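Side-chain contacts in solute-binding protein Csal_2479 (Chromohalobacter salexigens, PDB 4P1L), which binds D-glucuronate and is probably the periplasmic solute-binding component of a tripartite ATP-independent (TRAP) transport system that carries solutes into the cytoplasm: residues P94-A99 against A127-E132; P210-S215 against Q278-A283; E234-A239 against E256-A261; P302-F307 against S316-I321. All blocks are in the same frame, centred on the assembly; numbering follows the deposited sequence. Where two conformers were deposited one is given.

Interaction 1 (P94-A99 against A127-E132)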
loop_
_atom_site.group_PDB
_atom_site.type_symbol
_atom_site.label_atom_id
_atom_site.label_comp_id
_atom_site.label_asym_id
_atom_site.label_seq_id
_atom_site.Cartn_x
_atom_site.Cartn_y
_atom_site.Cartn_z
ATOM N N PRO A 94 3.237 -11.344 -3.919
ATOM C CA PRO A 94 3.536 -12.426 -4.870
ATOM C C PRO A 94 5.015 -12.555 -5.260
ATOM O O PRO A 94 5.390 -13.559 -5.861
ATOM C CB PRO A 94 2.695 -12.053 -6.093
ATOM C CG PRO A 94 1.498 -11.309 -5.504
ATOM C CD PRO A 94 2.027 -10.578 -4.290
ATOM N N ILE A 95 5.836 -11.564 -4.925
ATOM C CA ILE A 95 7.227 -11.546 -5.333
ATOM C C ILE A 95 8.144 -11.930 -4.173
ATOM O O ILE A 95 9.145 -12.622 -4.371
ATOM C CB ILE A 95 7.569 -10.158 -5.891
ATOM C CG1 ILE A 95 6.693 -9.917 -7.130
ATOM C CG2 ILE A 95 9.039 -10.069 -6.256
ATOM C CD1 ILE A 95 6.385 -8.517 -7.400
ATOM N N VAL A 96 7.779 -11.489 -2.966
ATOM C CA VAL A 96 8.578 -11.703 -1.757
ATOM C C VAL A 96 7.712 -12.379 -0.703
ATOM O O VAL A 96 6.835 -11.754 -0.130
ATOM C CB VAL A 96 9.059 -10.380 -1.149
ATOM C CG1 VAL A 96 9.924 -10.638 0.079
ATOM C CG2 VAL A 96 9.793 -9.549 -2.156
ATOM N N PRO A 97 7.960 -13.667 -0.433
ATOM C CA PRO A 97 7.032 -14.400 0.440
ATOM C C PRO A 97 6.725 -13.724 1.780
ATOM O O PRO A 97 5.549 -13.648 2.146
ATOM C CB PRO A 97 7.728 -15.750 0.617
ATOM C CG PRO A 97 8.434 -15.943 -0.689
ATOM C CD PRO A 97 8.912 -14.565 -1.113
ATOM N N ALA A 98 7.738 -13.228 2.478
ATOM C CA ALA A 98 7.546 -12.582 3.778
ATOM C C ALA A 98 6.625 -11.387 3.708
ATOM O O ALA A 98 5.896 -11.097 4.669
ATOM C CB ALA A 98 8.906 -12.158 4.387
ATOM N N ALA A 99 6.645 -10.684 2.575
ATOM C CA ALA A 99 5.793 -9.517 2.406
ATOM C C ALA A 99 4.322 -9.869 2.469
ATOM O O ALA A 99 3.508 -9.009 2.831
ATOM C CB ALA A 99 6.120 -8.775 1.076
ATOM N N ALA A 127 12.819 -5.623 5.277
ATOM C CA ALA A 127 13.871 -5.077 4.440
ATOM C C ALA A 127 14.819 -6.194 3.998
ATOM O O ALA A 127 15.205 -6.259 2.838
ATOM C CB ALA A 127 14.650 -3.990 5.184
ATOM N N ASP A 128 15.189 -7.070 4.930
ATOM C CA ASP A 128 16.061 -8.187 4.603
ATOM C C ASP A 128 15.442 -9.043 3.497
ATOM O O ASP A 128 16.125 -9.478 2.573
ATOM C CB ASP A 128 16.317 -9.050 5.845
ATOM C CG ASP A 128 17.287 -8.408 6.822
ATOM O OD1 ASP A 128 17.935 -7.397 6.485
ATOM O OD2 ASP A 128 17.411 -8.941 7.940
ATOM N N ALA A 129 14.144 -9.301 3.602
ATOM C CA ALA A 129 13.484 -10.155 2.619
ATOM C C ALA A 129 13.458 -9.506 1.227
ATOM O O ALA A 129 13.668 -10.188 0.215
ATOM C CB ALA A 129 12.094 -10.502 3.070
ATOM N N LEU A 130 13.192 -8.198 1.173
ATOM C CA LEU A 130 13.219 -7.488 -0.094
ATOM C C LEU A 130 14.614 -7.448 -0.704
ATOM O O LEU A 130 14.743 -7.530 -1.928
ATOM C CB LEU A 130 12.652 -6.067 0.043
ATOM C CG LEU A 130 11.173 -5.995 -0.303
ATOM C CD1 LEU A 130 10.290 -6.695 0.759
ATOM C CD2 LEU A 130 10.797 -4.546 -0.481
ATOM N N ALA A 131 15.650 -7.352 0.135
ATOM C CA ALA A 131 17.028 -7.256 -0.340
ATOM C C ALA A 131 17.400 -8.530 -1.080
ATOM O O ALA A 131 18.109 -8.497 -2.073
ATOM C CB ALA A 131 18.007 -7.016 0.823
ATOM N N GLU A 132 16.894 -9.653 -0.590
ATOM C CA GLU A 132 17.131 -10.926 -1.227
ATOM C C GLU A 132 16.528 -10.963 -2.632
ATOM O O GLU A 132 16.987 -11.724 -3.473
ATOM C CB GLU A 132 16.613 -12.039 -0.309
ATOM C CG GLU A 132 15.998 -13.225 -0.981
ATOM C CD GLU A 132 15.750 -14.332 0.034
ATOM O OE1 GLU A 132 16.748 -14.923 0.509
ATOM O OE2 GLU A 132 14.570 -14.579 0.384
#
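Val-96 points its side chain at helix 121-132 and uses both methyl groups there. CG1 does most of the work. Val-96 CG1 lies 3.7 Å from CB of Ala-129 and 4.0 Å from CD1 of Leu-130. The second methyl, Val-96 CG2, is 4.1 Å from the same Leu-130 CD1. The leucine methyl therefore rests against the fork of the valine, and the two side chains cross at about a right angle. CG1 stands anti to the backbone N (chi1 -178°), which turns it to Ala-129 and leaves CG2 to share Leu-130. Val-96 and Leu-130 form the buried half of the contact. Behind them, Leu-130 continues onto Met-89 and onto Val-137 of strand 135-141, and Val-96 also touches Lys-133.

The other half is thinner. CB of Ala-98 meets CB of Ala-129 at 3.8 Å, methyl against methyl, and both residues are partly exposed. Pro-97, next to Ala-98, is exposed to solvent. Ala-98 is presented by a short turn of helical shape, in which Ala-99 N bonds to Val-96 O at 2.9 Å. This turn brings Val-96 and Ala-98 to the same side, with Ala-129 CB touching both.

The contact lays the loop that follows strand 84-88 against the last turns of helix 121-132. The side-chain groups that meet are methyls, without charge or polar pairing between the two segments. Its hold is consistent with hydrophobic burial, and the small alanines probably let the loop approach the helix closely.

Interaction 2 (P210-S215 against Q278-A283)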
loop_
_atom_site.group_PDB
_atom_site.type_symbol
_atom_site.label_atom_id
_atom_site.label_comp_id
_atom_site.label_asym_id
_atom_site.label_seq_id
_atom_site.Cartn_x
_atom_site.Cartn_y
_atom_site.Cartn_z
ATOM N N PRO A 210 -7.471 8.931 0.595
ATOM C CA PRO A 210 -6.851 9.684 -0.498
ATOM C C PRO A 210 -6.913 8.997 -1.838
ATOM O O PRO A 210 -7.052 9.698 -2.838
ATOM C CB PRO A 210 -5.420 9.904 -0.021
ATOM C CG PRO A 210 -5.524 9.840 1.473
ATOM C CD PRO A 210 -6.555 8.768 1.729
ATOM N N SER A 211 -6.903 7.666 -1.876
ATOM C CA SER A 211 -6.998 6.978 -3.158
ATOM C C SER A 211 -8.421 7.014 -3.691
ATOM O O SER A 211 -8.642 7.323 -4.870
ATOM C CB SER A 211 -6.526 5.535 -3.013
ATOM O OG SER A 211 -5.107 5.478 -2.917
ATOM N N TYR A 212 -9.365 6.711 -2.804
ATOM C CA TYR A 212 -10.781 6.728 -3.119
ATOM C C TYR A 212 -11.156 8.074 -3.723
ATOM O O TYR A 212 -11.882 8.127 -4.696
ATOM C CB TYR A 212 -11.553 6.457 -1.838
ATOM C CG TYR A 212 -13.064 6.535 -1.903
ATOM C CD1 TYR A 212 -13.789 5.756 -2.775
ATOM C CD2 TYR A 212 -13.771 7.380 -1.036
ATOM C CE1 TYR A 212 -15.206 5.807 -2.784
ATOM C CE2 TYR A 212 -15.148 7.427 -1.034
ATOM C CZ TYR A 212 -15.864 6.635 -1.902
ATOM O OH TYR A 212 -17.238 6.714 -1.873
ATOM N N GLU A 213 -10.623 9.148 -3.144
ATOM C CA GLU A 213 -10.894 10.513 -3.608
ATOM C C GLU A 213 -10.106 10.879 -4.871
ATOM O O GLU A 213 -10.714 11.232 -5.906
ATOM C CB GLU A 213 -10.650 11.522 -2.469
ATOM C CG GLU A 213 -10.684 12.998 -2.921
ATOM C CD GLU A 213 -9.324 13.533 -3.381
ATOM O OE1 GLU A 213 -8.340 13.386 -2.634
ATOM O OE2 GLU A 213 -9.236 14.122 -4.488
ATOM N N SER A 214 -8.777 10.761 -4.821
ATOM C CA SER A 214 -7.946 11.212 -5.934
ATOM C C SER A 214 -8.189 10.439 -7.227
ATOM O O SER A 214 -8.128 11.018 -8.308
ATOM C CB SER A 214 -6.447 11.194 -5.596
ATOM O OG SER A 214 -5.985 9.877 -5.336
ATOM N N SER A 215 -8.488 9.150 -7.123
ATOM C CA SER A 215 -8.792 8.324 -8.299
ATOM C C SER A 215 -10.135 8.640 -8.952
ATOM O O SER A 215 -10.386 8.207 -10.068
ATOM C CB SER A 215 -8.860 6.850 -7.909
ATOM O OG SER A 215 -9.999 6.648 -7.079
ATOM N N GLN A 278 -13.112 15.334 3.767
ATOM C CA GLN A 278 -14.015 16.477 3.724
ATOM C C GLN A 278 -14.525 16.685 2.299
ATOM O O GLN A 278 -15.694 17.009 2.083
ATOM C CB GLN A 278 -13.336 17.751 4.224
ATOM C CG GLN A 278 -14.352 18.872 4.551
ATOM C CD GLN A 278 -15.498 18.397 5.461
ATOM O OE1 GLN A 278 -15.271 17.883 6.567
ATOM N NE2 GLN A 278 -16.733 18.547 4.982
ATOM N N LYS A 279 -13.652 16.473 1.330
ATOM C CA LYS A 279 -14.042 16.636 -0.056
ATOM C C LYS A 279 -15.122 15.627 -0.449
ATOM O O LYS A 279 -16.129 15.982 -1.036
ATOM C CB LYS A 279 -12.832 16.510 -0.975
ATOM C CG LYS A 279 -13.189 16.400 -2.449
ATOM C CD LYS A 279 -11.951 16.498 -3.320
ATOM C CE LYS A 279 -12.285 16.287 -4.784
ATOM N NZ LYS A 279 -11.073 16.042 -5.643
ATOM N N ILE A 280 -14.928 14.367 -0.110
ATOM C CA ILE A 280 -15.915 13.367 -0.482
ATOM C C ILE A 280 -17.209 13.564 0.304
ATOM O O ILE A 280 -18.307 13.353 -0.234
ATOM C CB ILE A 280 -15.360 11.920 -0.324
ATOM C CG1 ILE A 280 -15.063 11.612 1.137
ATOM C CG2 ILE A 280 -14.129 11.722 -1.172
ATOM C CD1 ILE A 280 -14.696 10.141 1.362
ATOM N N LEU A 281 -17.124 14.020 1.554
ATOM C CA LEU A 281 -18.350 14.307 2.286
ATOM C C LEU A 281 -19.101 15.455 1.639
ATOM O O LEU A 281 -20.317 15.374 1.469
ATOM C CB LEU A 281 -18.092 14.616 3.758
ATOM C CG LEU A 281 -17.816 13.417 4.666
ATOM C CD1 LEU A 281 -17.412 13.915 6.027
ATOM C CD2 LEU A 281 -19.053 12.511 4.763
ATOM N N ASP A 282 -18.393 16.522 1.276
ATOM C CA ASP A 282 -19.044 17.660 0.624
ATOM C C ASP A 282 -19.707 17.266 -0.694
ATOM O O ASP A 282 -20.651 17.933 -1.151
ATOM C CB ASP A 282 -18.053 18.799 0.389
ATOM C CG ASP A 282 -17.643 19.480 1.678
ATOM O OD1 ASP A 282 -18.299 19.223 2.710
ATOM O OD2 ASP A 282 -16.666 20.261 1.660
ATOM N N ALA A 283 -19.222 16.184 -1.295
ATOM C CA ALA A 283 -19.762 15.692 -2.563
ATOM C C ALA A 283 -20.978 14.770 -2.399
ATOM O O ALA A 283 -21.543 14.305 -3.385
ATOM C CB ALA A 283 -18.682 14.981 -3.347
#
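Tyr-212, Glu-213, Lys-279 and Ile-280 make the first shell. CD1 of Ile-280 meets the edge of the Tyr-212 ring, in its plane, 3.6 Å from CE2. The other branch of the isoleucine, Ile-280 CG2, packs 3.7 Å from CB of Glu-213. Ile-280 thus reaches two neighbouring residues of helix 209-214 at once. On the solvent side, Lys-279 stretches out fully extended and its NZ bonds to OE2 of Glu-213 at 2.9 Å. A bend at chi2 (-89°) in Glu-213 turns its carboxylate to NZ. This salt bridge uses the anti side of the carboxylate, with NZ 32° out of its plane. The aliphatic parts of the same two chains pack alongside it, CD of Lys-279 lying 3.7 Å from CG of Glu-213.

The second shell fixes these groups. The other oxygen of Glu-213, OE1, is held by Ser-276 OG from the same long helix as Lys-279. The Tyr-212 hydroxyl is hydrogen-bonded to Ala-221 O, and its ring meets those of Tyr-149 and Tyr-224. One residue earlier in the helix, Ser-211 belongs to the glucuronate pocket.

The two helix segments cross at 50° with their axes 10.1 Å apart. One is a short helix with a pocket residue; the other is the end of helix 248-282. So long a helix, running across both lobes, is a hallmark of TRAP solute-binding proteins.

Interaction 3 (E234-A239 against E256-A261). With BDP (beta-D-glucopyranuronic acid), chain C.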
loop_
_atom_site.group_PDB
_atom_site.type_symbol
_atom_site.label_atom_id
_atom_site.label_comp_id
_atom_site.label_asym_id
_atom_site.label_seq_id
_atom_site.Cartn_x
_atom_site.Cartn_y
_atom_site.Cartn_z
ATOM N N GLU A 234 4.059 0.948 2.689
ATOM C CA GLU A 234 4.694 1.086 1.389
ATOM C C GLU A 234 6.183 1.383 1.588
ATOM O O GLU A 234 6.564 2.004 2.577
ATOM C CB GLU A 234 4.046 2.213 0.589
ATOM C CG GLU A 234 2.519 2.152 0.574
ATOM C CD GLU A 234 1.895 2.834 -0.644
ATOM O OE1 GLU A 234 2.591 3.659 -1.298
ATOM O OE2 GLU A 234 0.710 2.539 -0.926
ATOM N N CYS A 235 7.035 0.918 0.674
ATOM C CA CYS A 235 8.450 1.202 0.784
ATOM C C CYS A 235 8.836 2.299 -0.166
ATOM O O CYS A 235 8.205 2.497 -1.206
ATOM C CB CYS A 235 9.303 -0.036 0.495
ATOM S SG CYS A 235 9.103 -0.727 -1.169
ATOM N N LEU A 236 9.904 2.994 0.202
ATOM C CA LEU A 236 10.725 3.767 -0.718
ATOM C C LEU A 236 11.978 2.929 -0.883
ATOM O O LEU A 236 12.710 2.717 0.090
ATOM C CB LEU A 236 11.057 5.145 -0.160
ATOM C CG LEU A 236 12.099 5.969 -0.903
ATOM C CD1 LEU A 236 11.846 6.012 -2.382
ATOM C CD2 LEU A 236 12.115 7.372 -0.327
ATOM N N CYS A 237 12.179 2.375 -2.070
ATOM C CA CYS A 237 13.294 1.454 -2.294
ATOM C C CYS A 237 14.126 1.800 -3.541
ATOM O O CYS A 237 13.688 2.566 -4.421
ATOM C CB CYS A 237 12.777 0.022 -2.423
ATOM S SG CYS A 237 11.827 -0.308 -3.938
ATOM N N VAL A 238 15.327 1.223 -3.589
ATOM C CA VAL A 238 16.274 1.414 -4.692
ATOM C C VAL A 238 16.653 0.038 -5.289
ATOM O O VAL A 238 16.795 -0.941 -4.558
ATOM C CB VAL A 238 17.531 2.184 -4.196
ATOM C CG1 VAL A 238 18.616 2.269 -5.291
ATOM C CG2 VAL A 238 17.144 3.579 -3.724
ATOM N N ALA A 239 16.805 -0.042 -6.610
ATOM C CA ALA A 239 17.382 -1.228 -7.251
ATOM C C ALA A 239 18.747 -1.577 -6.622
ATOM O O ALA A 239 19.630 -0.722 -6.457
ATOM C CB ALA A 239 17.558 -1.007 -8.748
ATOM N N GLU A 256 19.645 8.831 4.461
ATOM C CA GLU A 256 19.150 9.963 5.246
ATOM C C GLU A 256 18.010 10.703 4.525
ATOM O O GLU A 256 16.994 11.021 5.140
ATOM C CB GLU A 256 20.269 10.939 5.596
ATOM C CG GLU A 256 19.803 12.054 6.531
ATOM C CD GLU A 256 20.906 13.046 6.907
ATOM O OE1 GLU A 256 22.058 12.906 6.424
ATOM O OE2 GLU A 256 20.601 13.974 7.692
ATOM N N ALA A 257 18.182 10.975 3.234
ATOM C CA ALA A 257 17.150 11.642 2.435
ATOM C C ALA A 257 15.833 10.859 2.447
ATOM O O ALA A 257 14.762 11.446 2.508
ATOM C CB ALA A 257 17.606 11.814 1.006
ATOM N N ALA A 258 15.931 9.535 2.367
ATOM C CA ALA A 258 14.751 8.666 2.345
ATOM C C ALA A 258 14.023 8.662 3.683
ATOM O O ALA A 258 12.782 8.629 3.736
ATOM C CB ALA A 258 15.164 7.238 1.981
ATOM N N GLU A 259 14.794 8.674 4.762
ATOM C CA GLU A 259 14.226 8.739 6.107
ATOM C C GLU A 259 13.488 10.074 6.307
ATOM O O GLU A 259 12.367 10.089 6.801
ATOM C CB GLU A 259 15.325 8.524 7.166
ATOM C CG GLU A 259 15.812 7.069 7.193
ATOM C CD GLU A 259 17.139 6.879 7.910
ATOM O OE1 GLU A 259 17.583 7.828 8.591
ATOM O OE2 GLU A 259 17.743 5.778 7.781
ATOM N N ASP A 260 14.109 11.184 5.903
ATOM C CA ASP A 260 13.447 12.496 5.963
ATOM C C ASP A 260 12.174 12.520 5.087
ATOM O O ASP A 260 11.134 13.054 5.481
ATOM C CB ASP A 260 14.395 13.621 5.505
ATOM C CG ASP A 260 15.629 13.762 6.393
ATOM O OD1 ASP A 260 15.608 13.249 7.535
ATOM O OD2 ASP A 260 16.625 14.381 5.940
ATOM N N ALA A 261 12.270 11.975 3.881
ATOM C CA ALA A 261 11.102 11.920 2.995
ATOM C C ALA A 261 9.938 11.128 3.591
ATOM O O ALA A 261 8.779 11.512 3.402
ATOM C CB ALA A 261 11.477 11.344 1.644
HETATM C C1 BDP C . -3.169 2.590 -3.064
HETATM C C2 BDP C . -1.669 2.336 -3.102
HETATM C C3 BDP C . -1.234 2.193 -4.510
HETATM C C4 BDP C . -1.991 1.046 -5.102
HETATM C C5 BDP C . -3.521 1.288 -5.010
HETATM C C6 BDP C . -4.342 0.125 -5.562
HETATM O O2 BDP C . -1.057 3.472 -2.515
HETATM O O3 BDP C . 0.234 1.791 -4.467
HETATM O O4 BDP C . -1.615 0.856 -6.477
HETATM O O5 BDP C . -3.870 1.495 -3.677
HETATM O O6A BDP C . -5.455 -0.108 -4.989
HETATM O O1 BDP C . -3.594 2.676 -1.749
HETATM O O6B BDP C . -3.947 -0.486 -6.577
#
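Leu-236 touches helix 248-282 through one methyl, CD2, in a purely apolar contact. Leu-236 CD2 lies 3.8 Å from CB of Ala-258 and 4.0 Å from CA of the same residue. CB of Ala-261, one helical turn on, stands farther off at 4.5 Å from Leu-236 CD2. The methyl therefore leans on Ala-258 and only brushes Ala-261. Its CG is anti to the backbone N (chi1 170°), which sends the branched end out from the strand toward the helix. All three residues are buried. Of the three residues that touch, only Leu-236 has a long side chain.

The polar contact is made at the start of the strand. There Glu-234 reaches the bound beta-D-glucuronate. The sugar hydroxyl O2 donates a hydrogen bond to OE2 of Glu-234 at 2.6 Å, and C2 of the sugar follows at 3.2 Å from that oxygen. The glutamate chain is extended beyond CG, which carries the carboxylate to the ligand. Asn-88 also bonds to OE2 and Asn-86 to OE1, so both carboxylate oxygens are held by protein groups. This should fix the rotation of the carboxylate and present OE2 to O2.

Strand 234-239 runs inside the five-strand sheet, antiparallel to both neighbours, 84-88 and 135-141. The side chain of Leu-236 extends from one face of that sheet, where it also touches Leu-42 of helix 37-52. Ala-258 packs on Phe-45 of this helix and on Leu-138 of strand 135-141, placing helix 248-282 beside helix 37-52 over the sheet.

Interaction 4 (P302-F307 against S316-I321)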
loop_
_atom_site.group_PDB
_atom_site.type_symbol
_atom_site.label_atom_id
_atom_site.label_comp_id
_atom_site.label_asym_id
_atom_site.label_seq_id
_atom_site.Cartn_x
_atom_site.Cartn_y
_atom_site.Cartn_z
ATOM N N PRO A 302 -9.555 -18.564 8.597
ATOM C CA PRO A 302 -9.062 -19.584 7.667
ATOM C C PRO A 302 -7.904 -19.077 6.835
ATOM O O PRO A 302 -7.048 -19.867 6.430
ATOM C CB PRO A 302 -10.270 -19.852 6.751
ATOM C CG PRO A 302 -11.455 -19.454 7.575
ATOM C CD PRO A 302 -10.996 -18.295 8.404
ATOM N N ILE A 303 -7.881 -17.768 6.575
ATOM C CA ILE A 303 -6.796 -17.157 5.816
ATOM C C ILE A 303 -5.479 -17.271 6.597
ATOM O O ILE A 303 -4.426 -17.649 6.055
ATOM C CB ILE A 303 -7.133 -15.693 5.451
ATOM C CG1 ILE A 303 -8.407 -15.676 4.597
ATOM C CG2 ILE A 303 -6.006 -15.075 4.687
ATOM C CD1 ILE A 303 -8.861 -14.263 4.167
ATOM N N TYR A 304 -5.544 -16.967 7.882
ATOM C CA TYR A 304 -4.364 -17.041 8.727
ATOM C C TYR A 304 -3.913 -18.496 8.877
ATOM O O TYR A 304 -2.726 -18.788 8.775
ATOM C CB TYR A 304 -4.652 -16.437 10.106
ATOM C CG TYR A 304 -4.592 -14.918 10.191
ATOM C CD1 TYR A 304 -5.592 -14.115 9.666
ATOM C CD2 TYR A 304 -3.535 -14.298 10.838
ATOM C CE1 TYR A 304 -5.531 -12.715 9.783
ATOM C CE2 TYR A 304 -3.458 -12.916 10.953
ATOM C CZ TYR A 304 -4.444 -12.134 10.420
ATOM O OH TYR A 304 -4.382 -10.770 10.570
ATOM N N ASP A 305 -4.865 -19.401 9.127
ATOM C CA ASP A 305 -4.540 -20.814 9.305
ATOM C C ASP A 305 -3.824 -21.386 8.064
ATOM O O ASP A 305 -2.797 -22.093 8.177
ATOM C CB ASP A 305 -5.808 -21.644 9.567
ATOM C CG ASP A 305 -6.487 -21.324 10.884
ATOM O OD1 ASP A 305 -5.920 -20.624 11.742
ATOM O OD2 ASP A 305 -7.630 -21.798 11.053
ATOM N N GLN A 306 -4.367 -21.075 6.884
ATOM C CA GLN A 306 -3.827 -21.605 5.640
ATOM C C GLN A 306 -2.448 -21.001 5.419
ATOM O O GLN A 306 -1.548 -21.670 4.953
ATOM C CB GLN A 306 -4.753 -21.301 4.437
ATOM C CG GLN A 306 -4.107 -21.551 3.062
ATOM C CD GLN A 306 -4.928 -21.059 1.867
ATOM O OE1 GLN A 306 -6.152 -20.945 1.945
ATOM N NE2 GLN A 306 -4.246 -20.742 0.758
ATOM N N PHE A 307 -2.298 -19.720 5.755
ATOM C CA PHE A 307 -1.049 -19.025 5.535
ATOM C C PHE A 307 0.088 -19.642 6.343
ATOM O O PHE A 307 1.154 -19.918 5.798
ATOM C CB PHE A 307 -1.154 -17.530 5.832
ATOM C CG PHE A 307 0.096 -16.785 5.468
ATOM C CD1 PHE A 307 0.293 -16.372 4.155
ATOM C CD2 PHE A 307 1.100 -16.561 6.412
ATOM C CE1 PHE A 307 1.460 -15.708 3.784
ATOM C CE2 PHE A 307 2.269 -15.887 6.054
ATOM C CZ PHE A 307 2.448 -15.473 4.731
ATOM N N SER A 316 6.338 -17.156 12.991
ATOM C CA SER A 316 6.814 -16.312 14.077
ATOM C C SER A 316 6.802 -14.821 13.716
ATOM O O SER A 316 6.685 -13.957 14.604
ATOM C CB SER A 316 8.197 -16.787 14.563
ATOM O OG SER A 316 9.214 -16.484 13.633
ATOM N N LEU A 317 6.886 -14.510 12.425
ATOM C CA LEU A 317 6.700 -13.149 11.983
ATOM C C LEU A 317 5.238 -12.714 12.194
ATOM O O LEU A 317 4.984 -11.609 12.669
ATOM C CB LEU A 317 7.110 -13.009 10.515
ATOM C CG LEU A 317 7.066 -11.621 9.893
ATOM C CD1 LEU A 317 7.803 -10.586 10.747
ATOM C CD2 LEU A 317 7.653 -11.687 8.464
ATOM N N VAL A 318 4.292 -13.590 11.863
ATOM C CA VAL A 318 2.880 -13.305 12.120
ATOM C C VAL A 318 2.624 -13.063 13.619
ATOM O O VAL A 318 2.015 -12.061 14.006
ATOM C CB VAL A 318 1.975 -14.442 11.622
ATOM C CG1 VAL A 318 0.516 -14.140 11.957
ATOM C CG2 VAL A 318 2.151 -14.669 10.098
ATOM N N THR A 319 3.107 -13.977 14.466
ATOM C CA THR A 319 2.854 -13.870 15.900
ATOM C C THR A 319 3.635 -12.727 16.538
ATOM O O THR A 319 3.130 -12.090 17.471
ATOM C CB THR A 319 3.101 -15.210 16.645
ATOM O OG1 THR A 319 4.462 -15.589 16.512
ATOM C CG2 THR A 319 2.257 -16.305 16.073
ATOM N N ASP A 320 4.825 -12.406 16.013
ATOM C CA ASP A 320 5.583 -11.290 16.571
ATOM C C ASP A 320 4.838 -9.964 16.315
ATOM O O ASP A 320 4.772 -9.098 17.188
ATOM C CB ASP A 320 7.006 -11.217 16.020
ATOM C CG ASP A 320 7.941 -12.308 16.594
ATOM O OD1 ASP A 320 7.585 -12.973 17.592
ATOM O OD2 ASP A 320 9.043 -12.488 16.027
ATOM N N ILE A 321 4.262 -9.812 15.122
ATOM C CA ILE A 321 3.518 -8.609 14.811
ATOM C C ILE A 321 2.267 -8.521 15.693
ATOM O O ILE A 321 1.939 -7.457 16.228
ATOM C CB ILE A 321 3.156 -8.554 13.318
ATOM C CG1 ILE A 321 4.426 -8.283 12.495
ATOM C CG2 ILE A 321 2.091 -7.471 13.066
ATOM C CD1 ILE A 321 4.272 -8.590 10.994
#
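Phe-307 N bonds to Ile-303 O at 3.0 Å, an i to i+4 bond of helix 301-310, at the residue whose ring meets Val-318. Tyr-304 stands one turn earlier, and both side chains leave their helix toward helix 315-323. Val-318 answers with a methyl for each. Val-318 CG1 comes to the edge of the Tyr-304 ring, near its plane, 4.2 Å from CD2. Val-318 CG2 meets the Phe-307 ring obliquely, also at 4.2 Å, from CE2. The valine fork thus faces both aromatic side chains, one methyl to each. With CG anti to the backbone N (chi1 -174°), Phe-307 extends from its helix toward CG2.

Other groups hold the rings. The Tyr-304 hydroxyl is hydrogen-bonded to Pro-105 O, and Phe-307 packs on Val-101 and against the ring of His-311. On another flank, helix 315-323 packs through Leu-317 and Ile-321 on helix 121-132.

The contact pairs two successive helices near the C terminus, away from the sugar pocket. It is light and apolar. Between these segments, cohesion probably comes from hydrophobic burial, while the polar fixing of Tyr-304 comes from the Pro-105 carbonyl.

How the interactions relate
From the N terminus, interaction 1 closes first, bringing the loop at 94-99 onto helix 121-132. Interaction 2 opens at 210-215 and closes at 278-283, tying short helix 209-214 to the C-terminal end of helix 248-282. Interaction 3 is nested within that loop, joining strand 234-239 to an earlier part of helix 248-282. The same helix thus serves both contacts, whose centres are 27 Å apart. Interaction 4 follows in series and pairs helices 301-310 and 315-323. Interaction 1 touches two others: Leu-130 CD2 lies 4.2 Å from Cys-235 SG of interaction 3, and Ala-98 O lies 4.2 Å from Leu-317 CD2 of interaction 4. Interaction 2 lies across the chain's centre from interactions 1 and 4.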